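Local coordinates for protein AtFKBP42 (Arabidopsis thaliana, PDB 2F4E) that probably catalyses cis-trans isomerisation of peptidyl-proline bonds as an FKBP-type immunophilin domain, and modulates substrate uptake into the vacuole by MRP transporters, at residues M116-G127 with D148-F158; G34-S42 with R75-K84. All blocks are in the same frame, centred on the assembly; numbering follows the deposited sequence.

Interaction 1. Residues M116-G127 with D148-F158; sequences MKSGERALVHVG and DLLYEVEVIGF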
loop_
_atom_site.group_PDB
_atom_site.type_symbol
_atom_site.label_atom_id
_atom_site.label_comp_id
_atom_site.label_asym_id
_atom_site.label_seq_id
_atom_site.Cartn_x
_atom_site.Cartn_y
_atom_site.Cartn_z
ATOM N N MET A 116 -7.454 1.055 6.206
ATOM C CA MET A 116 -7.519 2.497 6.094
ATOM C C MET A 116 -8.913 3.088 5.918
ATOM O O MET A 116 -9.847 2.430 5.455
ATOM C CB MET A 116 -6.622 2.952 4.935
ATOM C CG MET A 116 -5.152 2.623 5.114
ATOM S SD MET A 116 -4.154 3.006 3.673
ATOM C CE MET A 116 -3.737 4.675 3.999
ATOM N N LYS A 117 -9.034 4.353 6.296
ATOM C CA LYS A 117 -10.283 5.086 6.171
ATOM C C LYS A 117 -10.111 5.918 4.921
ATOM O O LYS A 117 -9.013 6.009 4.388
ATOM C CB LYS A 117 -10.504 6.017 7.362
ATOM C CG LYS A 117 -10.697 5.302 8.673
ATOM C CD LYS A 117 -11.126 6.260 9.777
ATOM C CE LYS A 117 -11.413 5.494 11.048
ATOM N NZ LYS A 117 -12.427 4.434 10.786
ATOM N N SER A 118 -11.188 6.528 4.454
ATOM C CA SER A 118 -11.125 7.341 3.252
ATOM C C SER A 118 -10.384 8.635 3.521
ATOM O O SER A 118 -10.637 9.298 4.530
ATOM C CB SER A 118 -12.531 7.662 2.755
ATOM O OG SER A 118 -12.459 8.522 1.630
ATOM N N GLY A 119 -9.478 8.990 2.614
ATOM C CA GLY A 119 -8.709 10.209 2.774
ATOM C C GLY A 119 -7.486 10.013 3.649
ATOM O O GLY A 119 -6.695 10.941 3.856
ATOM N N GLU A 120 -7.318 8.805 4.175
ATOM C CA GLU A 120 -6.165 8.538 5.018
ATOM C C GLU A 120 -4.897 8.374 4.184
ATOM O O GLU A 120 -4.931 7.911 3.045
ATOM C CB GLU A 120 -6.386 7.276 5.849
ATOM C CG GLU A 120 -5.311 7.030 6.869
ATOM C CD GLU A 120 -5.558 5.792 7.703
ATOM O OE1 GLU A 120 -6.670 5.661 8.282
ATOM O OE2 GLU A 120 -4.626 4.961 7.778
ATOM N N ARG A 121 -3.775 8.755 4.774
ATOM C CA ARG A 121 -2.486 8.650 4.117
ATOM C C ARG A 121 -1.570 7.941 5.107
ATOM O O ARG A 121 -1.450 8.373 6.251
ATOM C CB ARG A 121 -1.967 10.049 3.805
ATOM C CG ARG A 121 -0.817 10.098 2.829
ATOM C CD ARG A 121 -0.777 11.473 2.166
ATOM N NE ARG A 121 0.276 11.570 1.155
ATOM C CZ ARG A 121 0.386 12.567 0.274
ATOM N NH1 ARG A 121 -0.504 13.556 0.265
ATOM N NH2 ARG A 121 1.420 12.607 -0.567
ATOM N N ALA A 122 -0.941 6.851 4.679
ATOM C CA ALA A 122 -0.071 6.101 5.571
ATOM C C ALA A 122 1.065 5.385 4.884
ATOM O O ALA A 122 1.104 5.269 3.659
ATOM C CB ALA A 122 -0.885 5.092 6.348
ATOM N N LEU A 123 2.000 4.912 5.697
ATOM C CA LEU A 123 3.142 4.155 5.204
ATOM C C LEU A 123 2.816 2.692 5.444
ATOM O O LEU A 123 2.310 2.333 6.508
ATOM C CB LEU A 123 4.402 4.521 5.976
ATOM C CG LEU A 123 4.953 5.943 5.835
ATOM C CD1 LEU A 123 6.271 6.044 6.623
ATOM C CD2 LEU A 123 5.179 6.284 4.352
ATOM N N VAL A 124 3.074 1.849 4.456
ATOM C CA VAL A 124 2.790 0.437 4.613
ATOM C C VAL A 124 4.043 -0.379 4.337
ATOM O O VAL A 124 4.610 -0.349 3.236
ATOM C CB VAL A 124 1.640 -0.030 3.675
ATOM C CG1 VAL A 124 1.248 -1.449 4.019
ATOM C CG2 VAL A 124 0.444 0.892 3.792
ATOM N N HIS A 125 4.460 -1.106 5.366
ATOM C CA HIS A 125 5.639 -1.946 5.312
ATOM C C HIS A 125 5.194 -3.343 4.974
ATOM O O HIS A 125 4.474 -3.982 5.737
ATOM C CB HIS A 125 6.342 -1.899 6.662
ATOM C CG HIS A 125 6.727 -0.522 7.072
ATOM N ND1 HIS A 125 7.879 0.100 6.624
ATOM C CD2 HIS A 125 6.099 0.389 7.849
ATOM C CE1 HIS A 125 7.937 1.318 7.108
ATOM N NE2 HIS A 125 6.864 1.524 7.861
ATOM N N VAL A 126 5.641 -3.817 3.821
ATOM C CA VAL A 126 5.249 -5.125 3.337
ATOM C C VAL A 126 6.384 -6.109 3.104
ATOM O O VAL A 126 7.328 -5.830 2.364
ATOM C CB VAL A 126 4.469 -4.976 2.023
ATOM C CG1 VAL A 126 4.009 -6.337 1.534
ATOM C CG2 VAL A 126 3.308 -4.017 2.223
ATOM N N GLY A 127 6.275 -7.272 3.732
ATOM C CA GLY A 127 7.290 -8.287 3.553
ATOM C C GLY A 127 7.221 -8.740 2.113
ATOM O O GLY A 127 6.139 -8.769 1.521
ATOM N N ASP A 148 11.821 -6.519 0.515
ATOM C CA ASP A 148 10.770 -5.914 1.320
ATOM C C ASP A 148 10.459 -4.562 0.711
ATOM O O ASP A 148 11.338 -3.914 0.157
ATOM C CB ASP A 148 11.216 -5.740 2.775
ATOM C CG ASP A 148 11.149 -7.036 3.562
ATOM O OD1 ASP A 148 10.308 -7.886 3.206
ATOM O OD2 ASP A 148 11.925 -7.212 4.525
ATOM N N LEU A 149 9.208 -4.140 0.817
ATOM C CA LEU A 149 8.788 -2.883 0.238
ATOM C C LEU A 149 8.187 -1.896 1.218
ATOM O O LEU A 149 7.790 -2.246 2.339
ATOM C CB LEU A 149 7.763 -3.155 -0.856
ATOM C CG LEU A 149 8.114 -4.160 -1.951
ATOM C CD1 LEU A 149 6.966 -4.202 -2.937
ATOM C CD2 LEU A 149 9.399 -3.752 -2.652
ATOM N N LEU A 150 8.119 -0.652 0.762
ATOM C CA LEU A 150 7.531 0.430 1.524
ATOM C C LEU A 150 6.510 1.080 0.605
ATOM O O LEU A 150 6.757 1.255 -0.592
ATOM C CB LEU A 150 8.572 1.478 1.915
ATOM C CG LEU A 150 7.959 2.692 2.629
ATOM C CD1 LEU A 150 7.514 2.273 4.000
ATOM C CD2 LEU A 150 8.949 3.824 2.744
ATOM N N TYR A 151 5.363 1.423 1.163
ATOM C CA TYR A 151 4.322 2.083 0.396
ATOM C C TYR A 151 3.850 3.320 1.130
ATOM O O TYR A 151 3.761 3.345 2.351
ATOM C CB TYR A 151 3.110 1.180 0.190
ATOM C CG TYR A 151 3.317 -0.044 -0.661
ATOM C CD1 TYR A 151 3.367 0.038 -2.049
ATOM C CD2 TYR A 151 3.380 -1.302 -0.074
ATOM C CE1 TYR A 151 3.457 -1.118 -2.826
ATOM C CE2 TYR A 151 3.471 -2.451 -0.831
ATOM C CZ TYR A 151 3.510 -2.357 -2.194
ATOM O OH TYR A 151 3.595 -3.520 -2.902
ATOM N N GLU A 152 3.569 4.358 0.363
ATOM C CA GLU A 152 3.044 5.588 0.909
ATOM C C GLU A 152 1.729 5.630 0.162
ATOM O O GLU A 152 1.685 5.992 -1.017
ATOM C CB GLU A 152 3.914 6.784 0.532
ATOM C CG GLU A 152 3.433 8.082 1.162
ATOM C CD GLU A 152 4.036 9.336 0.533
ATOM O OE1 GLU A 152 4.939 9.241 -0.318
ATOM O OE2 GLU A 152 3.597 10.445 0.908
ATOM N N VAL A 153 0.663 5.224 0.834
ATOM C CA VAL A 153 -0.638 5.192 0.188
ATOM C C VAL A 153 -1.714 6.124 0.742
ATOM O O VAL A 153 -1.850 6.307 1.949
ATOM C CB VAL A 153 -1.200 3.750 0.170
ATOM C CG1 VAL A 153 -1.172 3.167 1.571
ATOM C CG2 VAL A 153 -2.617 3.749 -0.368
ATOM N N GLU A 154 -2.472 6.719 -0.167
ATOM C CA GLU A 154 -3.562 7.593 0.215
ATOM C C GLU A 154 -4.822 7.113 -0.490
ATOM O O GLU A 154 -4.893 7.097 -1.724
ATOM C CB GLU A 154 -3.279 9.053 -0.152
ATOM C CG GLU A 154 -4.458 9.945 0.186
ATOM C CD GLU A 154 -4.181 11.417 -0.006
ATOM O OE1 GLU A 154 -3.006 11.790 -0.195
ATOM O OE2 GLU A 154 -5.157 12.196 0.031
ATOM N N VAL A 155 -5.807 6.719 0.307
ATOM C CA VAL A 155 -7.065 6.223 -0.215
ATOM C C VAL A 155 -8.002 7.356 -0.618
ATOM O O VAL A 155 -8.406 8.170 0.203
ATOM C CB VAL A 155 -7.786 5.332 0.829
ATOM C CG1 VAL A 155 -9.031 4.728 0.229
ATOM C CG2 VAL A 155 -6.855 4.240 1.325
ATOM N N ILE A 156 -8.326 7.411 -1.902
ATOM C CA ILE A 156 -9.241 8.422 -2.407
ATOM C C ILE A 156 -10.647 8.079 -1.896
ATOM O O ILE A 156 -11.495 8.961 -1.733
ATOM C CB ILE A 156 -9.228 8.443 -3.959
ATOM C CG1 ILE A 156 -7.830 8.810 -4.451
ATOM C CG2 ILE A 156 -10.264 9.419 -4.486
ATOM C CD1 ILE A 156 -7.721 8.955 -5.926
ATOM N N GLY A 157 -10.882 6.795 -1.648
ATOM C CA GLY A 157 -12.176 6.363 -1.151
ATOM C C GLY A 157 -12.583 5.005 -1.672
ATOM O O GLY A 157 -11.985 4.518 -2.627
ATOM N N PHE A 158 -13.582 4.399 -1.027
ATOM C CA PHE A 158 -14.113 3.099 -1.428
ATOM C C PHE A 158 -15.625 3.148 -1.664
ATOM O O PHE A 158 -16.321 4.046 -1.174
ATOM C CB PHE A 158 -13.812 2.001 -0.401
ATOM C CG PHE A 158 -13.063 2.458 0.804
ATOM C CD1 PHE A 158 -13.712 3.166 1.804
ATOM C CD2 PHE A 158 -11.707 2.131 0.967
ATOM C CE1 PHE A 158 -13.037 3.543 2.960
ATOM C CE2 PHE A 158 -11.008 2.503 2.128
ATOM C CZ PHE A 158 -11.685 3.216 3.127
#
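Arg-121 lies across Glu-152 and Glu-154, three side chains on one face of an antiparallel pair in the FKBP beta-sheet. The arginine runs extended from CG to NE, and its guanidinium ends between the two carboxylates. Arg-121 NH1 is 3.1 Å from Glu-154 OE1 in a salt bridge. Arg-121 NH2 meets Glu-152 OE2 near the guanidinium plane, a weaker bond of 3.4 Å. Neither carboxylate lies flat with the guanidinium; the planes differ by 29° for Glu-152 and 39° for Glu-154. The other oxygen of Glu-152, OE1, is bridged to Arg-75 on strand 69-78. Farther along this face, Leu-150 brings CD1 alongside the His-125 ring, near CE1.

The other face is largely apolar. Val-126 puts CG2 at the edge of the Tyr-151 ring, 3.4 Å from CE2. Val-153 CG1 sits between the backbone N and the carbonyl carbon (chi1 52°), where it meets both Val-124 CG2, at 3.6 Å, and Met-116 SD. The Met-116 chain bends at its last torsion and also brings SD against Val-155 CG2.

Paired backbone bonds join Ala-122 to Val-153, Val-124 to Tyr-151 and Val-126 to Leu-149. Just before strand 121-126, a type II turn from Lys-117 to Glu-120 sends Gly-119 N to Val-155 O at 2.8 Å. The Phe-158 ring reaches the start of this turn edge-on, with CZ 3.1 Å from Met-116 O.

The chemistry thus divides by face. On the charged one, Glu-152 is shared between two arginines, which would probably favour its ionised form and hold its carboxylate in place.

Interaction 2. Residues G34-S42 with R75-K84; sequences GNVPPKVDS and RAWTKNSQHK
Trp-77 swings CG away from its carbonyl carbon (chi1 -72°) and sets its ring crosswise (chi2 -84°), which turns one indole face to Pro-37. The contact lays the N-terminal segment 34-42 against one face of the FKBP beta-sheet, at the end of strand 69-78 and its turn into strand 84-87. Pro-37 makes a CH-pi contact. Pro-37 CB stands 3.5 Å from the centroid of the six-membered ring of Trp-77, 2° off the normal. Pro-37 CD lies toward the five-membered ring, 3.7 Å from Trp-77 CE2. On the opposite face rests Lys-84 CG, so the indole is held between a proline and a lysine chain. At the ring edge, Trp-77 NE1 gives a weak, bent hydrogen bond of 3.1 Å to Asn-35 O.

With alanine at the Trp-77 position, Pro-37 would probably lose its aromatic face and Asn-35 O its NE1 partner, freeing the N-terminal segment to shift.

Lys-84 bends at its third torsion (chi3 70°). This bend takes NZ to Asn-35 OD1, a weak hydrogen bond across the contact. The stronger partner of NZ is Asp-87, which also takes Arg-75 NE in a salt bridge. Two basic chains therefore share one carboxylate beside the N-terminal segment. Pro-38 continues the path of the segment, touching Trp-77 more lightly and packing on Leu-123 and Glu-152. At the first modelled residue, Gly-34 N lies over one face of the Arg-75 guanidinium, 2.8 Å from NH2.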
loop_
_atom_site.group_PDB
_atom_site.type_symbol
_atom_site.label_atom_id
_atom_site.label_comp_id
_atom_site.label_asym_id
_atom_site.label_seq_id
_atom_site.Cartn_x
_atom_site.Cartn_y
_atom_site.Cartn_z
ATOM N N GLY A 34 6.422 13.718 -3.324
ATOM C CA GLY A 34 7.551 14.141 -4.231
ATOM C C GLY A 34 8.322 12.967 -4.819
ATOM O O GLY A 34 8.195 12.666 -6.012
ATOM N N ASN A 35 9.111 12.302 -3.976
ATOM C CA ASN A 35 9.924 11.152 -4.371
ATOM C C ASN A 35 10.616 10.627 -3.119
ATOM O O ASN A 35 11.113 9.501 -3.100
ATOM C CB ASN A 35 10.979 11.577 -5.405
ATOM C CG ASN A 35 11.725 10.390 -6.023
ATOM O OD1 ASN A 35 11.658 10.165 -7.236
ATOM N ND2 ASN A 35 12.433 9.631 -5.193
ATOM N N VAL A 36 10.644 11.461 -2.080
ATOM C CA VAL A 36 11.286 11.121 -0.809
ATOM C C VAL A 36 10.302 10.425 0.136
ATOM O O VAL A 36 9.272 10.987 0.502
ATOM C CB VAL A 36 11.805 12.397 -0.114
ATOM C CG1 VAL A 36 12.410 12.071 1.222
ATOM C CG2 VAL A 36 12.807 13.105 -1.003
ATOM N N PRO A 37 10.606 9.186 0.540
ATOM C CA PRO A 37 9.697 8.474 1.447
ATOM C C PRO A 37 9.667 9.188 2.806
ATOM O O PRO A 37 10.669 9.196 3.532
ATOM C CB PRO A 37 10.305 7.075 1.514
ATOM C CG PRO A 37 11.773 7.333 1.315
ATOM C CD PRO A 37 11.791 8.372 0.220
ATOM N N PRO A 38 8.521 9.802 3.157
ATOM C CA PRO A 38 8.314 10.542 4.414
ATOM C C PRO A 38 8.832 9.864 5.678
ATOM O O PRO A 38 8.615 8.674 5.895
ATOM C CB PRO A 38 6.798 10.753 4.461
ATOM C CG PRO A 38 6.253 9.576 3.602
ATOM C CD PRO A 38 7.239 9.556 2.469
ATOM N N LYS A 39 9.541 10.632 6.501
ATOM C CA LYS A 39 10.055 10.102 7.751
ATOM C C LYS A 39 8.882 10.151 8.707
ATOM O O LYS A 39 8.138 11.126 8.727
ATOM C CB LYS A 39 11.207 10.969 8.270
ATOM N N VAL A 40 8.688 9.076 9.458
ATOM C CA VAL A 40 7.613 8.986 10.437
ATOM C C VAL A 40 8.108 8.092 11.570
ATOM O O VAL A 40 8.200 6.866 11.423
ATOM C CB VAL A 40 6.337 8.402 9.819
ATOM C CG1 VAL A 40 5.331 8.082 10.919
ATOM C CG2 VAL A 40 5.729 9.419 8.847
ATOM N N ASP A 41 8.424 8.727 12.696
ATOM C CA ASP A 41 8.956 8.038 13.865
ATOM C C ASP A 41 8.024 7.068 14.590
ATOM O O ASP A 41 8.416 5.935 14.876
ATOM C CB ASP A 41 9.520 9.071 14.839
ATOM C CG ASP A 41 10.513 10.007 14.160
ATOM O OD1 ASP A 41 11.243 9.520 13.258
ATOM O OD2 ASP A 41 10.565 11.206 14.523
ATOM N N SER A 42 6.806 7.507 14.887
ATOM C CA SER A 42 5.796 6.680 15.563
ATOM C C SER A 42 5.897 5.186 15.243
ATOM O O SER A 42 6.073 4.794 14.093
ATOM C CB SER A 42 4.412 7.175 15.154
ATOM O OG SER A 42 4.463 8.574 14.899
ATOM N N ARG A 75 3.019 5.467 -3.719
ATOM C CA ARG A 75 4.397 5.402 -4.186
ATOM C C ARG A 75 4.951 4.127 -3.586
ATOM O O ARG A 75 4.534 3.716 -2.501
ATOM C CB ARG A 75 5.223 6.589 -3.695
ATOM C CG ARG A 75 4.790 7.924 -4.248
ATOM C CD ARG A 75 5.784 9.009 -3.867
ATOM N NE ARG A 75 5.375 10.313 -4.374
ATOM C CZ ARG A 75 4.556 11.154 -3.751
ATOM N NH1 ARG A 75 4.046 10.848 -2.565
ATOM N NH2 ARG A 75 4.220 12.292 -4.344
ATOM N N ALA A 76 5.874 3.489 -4.289
ATOM C CA ALA A 76 6.451 2.261 -3.783
ATOM C C ALA A 76 7.964 2.324 -3.867
ATOM O O ALA A 76 8.527 2.772 -4.869
ATOM C CB ALA A 76 5.921 1.077 -4.562
ATOM N N TRP A 77 8.615 1.872 -2.807
ATOM C CA TRP A 77 10.068 1.889 -2.721
ATOM C C TRP A 77 10.552 0.535 -2.217
ATOM O O TRP A 77 9.940 -0.052 -1.315
ATOM C CB TRP A 77 10.529 2.933 -1.697
ATOM C CG TRP A 77 10.396 4.365 -2.066
ATOM C CD1 TRP A 77 11.275 5.103 -2.805
ATOM C CD2 TRP A 77 9.353 5.259 -1.670
ATOM N NE1 TRP A 77 10.846 6.399 -2.893
ATOM C CE2 TRP A 77 9.668 6.524 -2.207
ATOM C CE3 TRP A 77 8.180 5.114 -0.913
ATOM C CZ2 TRP A 77 8.857 7.636 -2.013
ATOM C CZ3 TRP A 77 7.379 6.221 -0.722
ATOM C CH2 TRP A 77 7.720 7.468 -1.271
ATOM N N THR A 78 11.639 0.037 -2.794
ATOM C CA THR A 78 12.231 -1.208 -2.330
ATOM C C THR A 78 12.963 -0.751 -1.073
ATOM O O THR A 78 13.646 0.276 -1.082
ATOM C CB THR A 78 13.263 -1.767 -3.309
ATOM O OG1 THR A 78 14.111 -0.712 -3.785
ATOM C CG2 THR A 78 12.570 -2.434 -4.490
ATOM N N LYS A 79 12.798 -1.490 0.012
ATOM C CA LYS A 79 13.426 -1.140 1.284
ATOM C C LYS A 79 14.940 -1.104 1.289
ATOM O O LYS A 79 15.519 -0.229 1.893
ATOM C CB LYS A 79 12.961 -2.113 2.366
ATOM C CG LYS A 79 11.544 -1.921 2.827
ATOM C CD LYS A 79 11.484 -0.995 4.021
ATOM C CE LYS A 79 10.170 -1.155 4.760
ATOM N NZ LYS A 79 10.265 -0.586 6.140
ATOM N N ASN A 80 15.585 -2.024 0.593
ATOM C CA ASN A 80 17.030 -2.026 0.664
ATOM C C ASN A 80 17.893 -1.196 -0.272
ATOM O O ASN A 80 19.130 -1.293 -0.227
ATOM C CB ASN A 80 17.554 -3.460 0.739
ATOM C CG ASN A 80 17.556 -3.988 2.172
ATOM O OD1 ASN A 80 16.537 -4.462 2.681
ATOM N ND2 ASN A 80 18.702 -3.880 2.838
ATOM N N SER A 81 17.281 -0.375 -1.113
ATOM C CA SER A 81 18.066 0.505 -1.978
ATOM C C SER A 81 17.326 1.838 -1.952
ATOM O O SER A 81 17.879 2.885 -2.285
ATOM C CB SER A 81 18.133 -0.040 -3.400
ATOM O OG SER A 81 16.848 -0.048 -4.007
ATOM N N GLN A 82 16.072 1.773 -1.513
ATOM C CA GLN A 82 15.201 2.933 -1.398
ATOM C C GLN A 82 14.940 3.517 -2.777
ATOM O O GLN A 82 14.916 4.746 -2.966
ATOM C CB GLN A 82 15.839 3.978 -0.493
ATOM C CG GLN A 82 14.869 4.519 0.546
ATOM C CD GLN A 82 14.574 3.522 1.669
ATOM O OE1 GLN A 82 13.596 3.677 2.414
ATOM N NE2 GLN A 82 15.427 2.499 1.801
ATOM N N HIS A 83 14.748 2.619 -3.736
ATOM C CA HIS A 83 14.465 3.006 -5.112
ATOM C C HIS A 83 12.963 3.113 -5.323
ATOM O O HIS A 83 12.215 2.202 -4.968
ATOM C CB HIS A 83 15.041 1.967 -6.076
ATOM C CG HIS A 83 14.462 2.026 -7.457
ATOM N ND1 HIS A 83 13.787 0.966 -8.023
ATOM C CD2 HIS A 83 14.458 3.019 -8.379
ATOM C CE1 HIS A 83 13.393 1.302 -9.241
ATOM N NE2 HIS A 83 13.786 2.542 -9.482
ATOM N N LYS A 84 12.526 4.221 -5.909
ATOM C CA LYS A 84 11.108 4.427 -6.178
ATOM C C LYS A 84 10.772 3.789 -7.525
ATOM O O LYS A 84 11.213 4.267 -8.572
ATOM C CB LYS A 84 10.785 5.925 -6.220
ATOM C CG LYS A 84 9.320 6.255 -6.046
ATOM C CD LYS A 84 9.045 7.741 -6.233
ATOM C CE LYS A 84 9.208 8.155 -7.689
ATOM N NZ LYS A 84 8.701 9.526 -7.966
#

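Interaction 1 is near the centre of the chain and mostly buried. Interaction 2 is farther out, with much of its segment 34-42 exposed. Their centres are about 12 Å apart. Both use the same sheet, since strands 149-158 and 69-78 are neighbours in it. Interaction 1 joins two strands by regular backbone bonds, with apolar packing on one face. Interaction 2 adds an irregular segment through an indole face, two weak hydrogen bonds and few residues. They meet directly where Leu-150 N probably bonds to Trp-77 O and where Leu-123 packs on Pro-38. The N-terminal segment thus lies against the sheet face that carries Leu-123, Leu-150 and Glu-152.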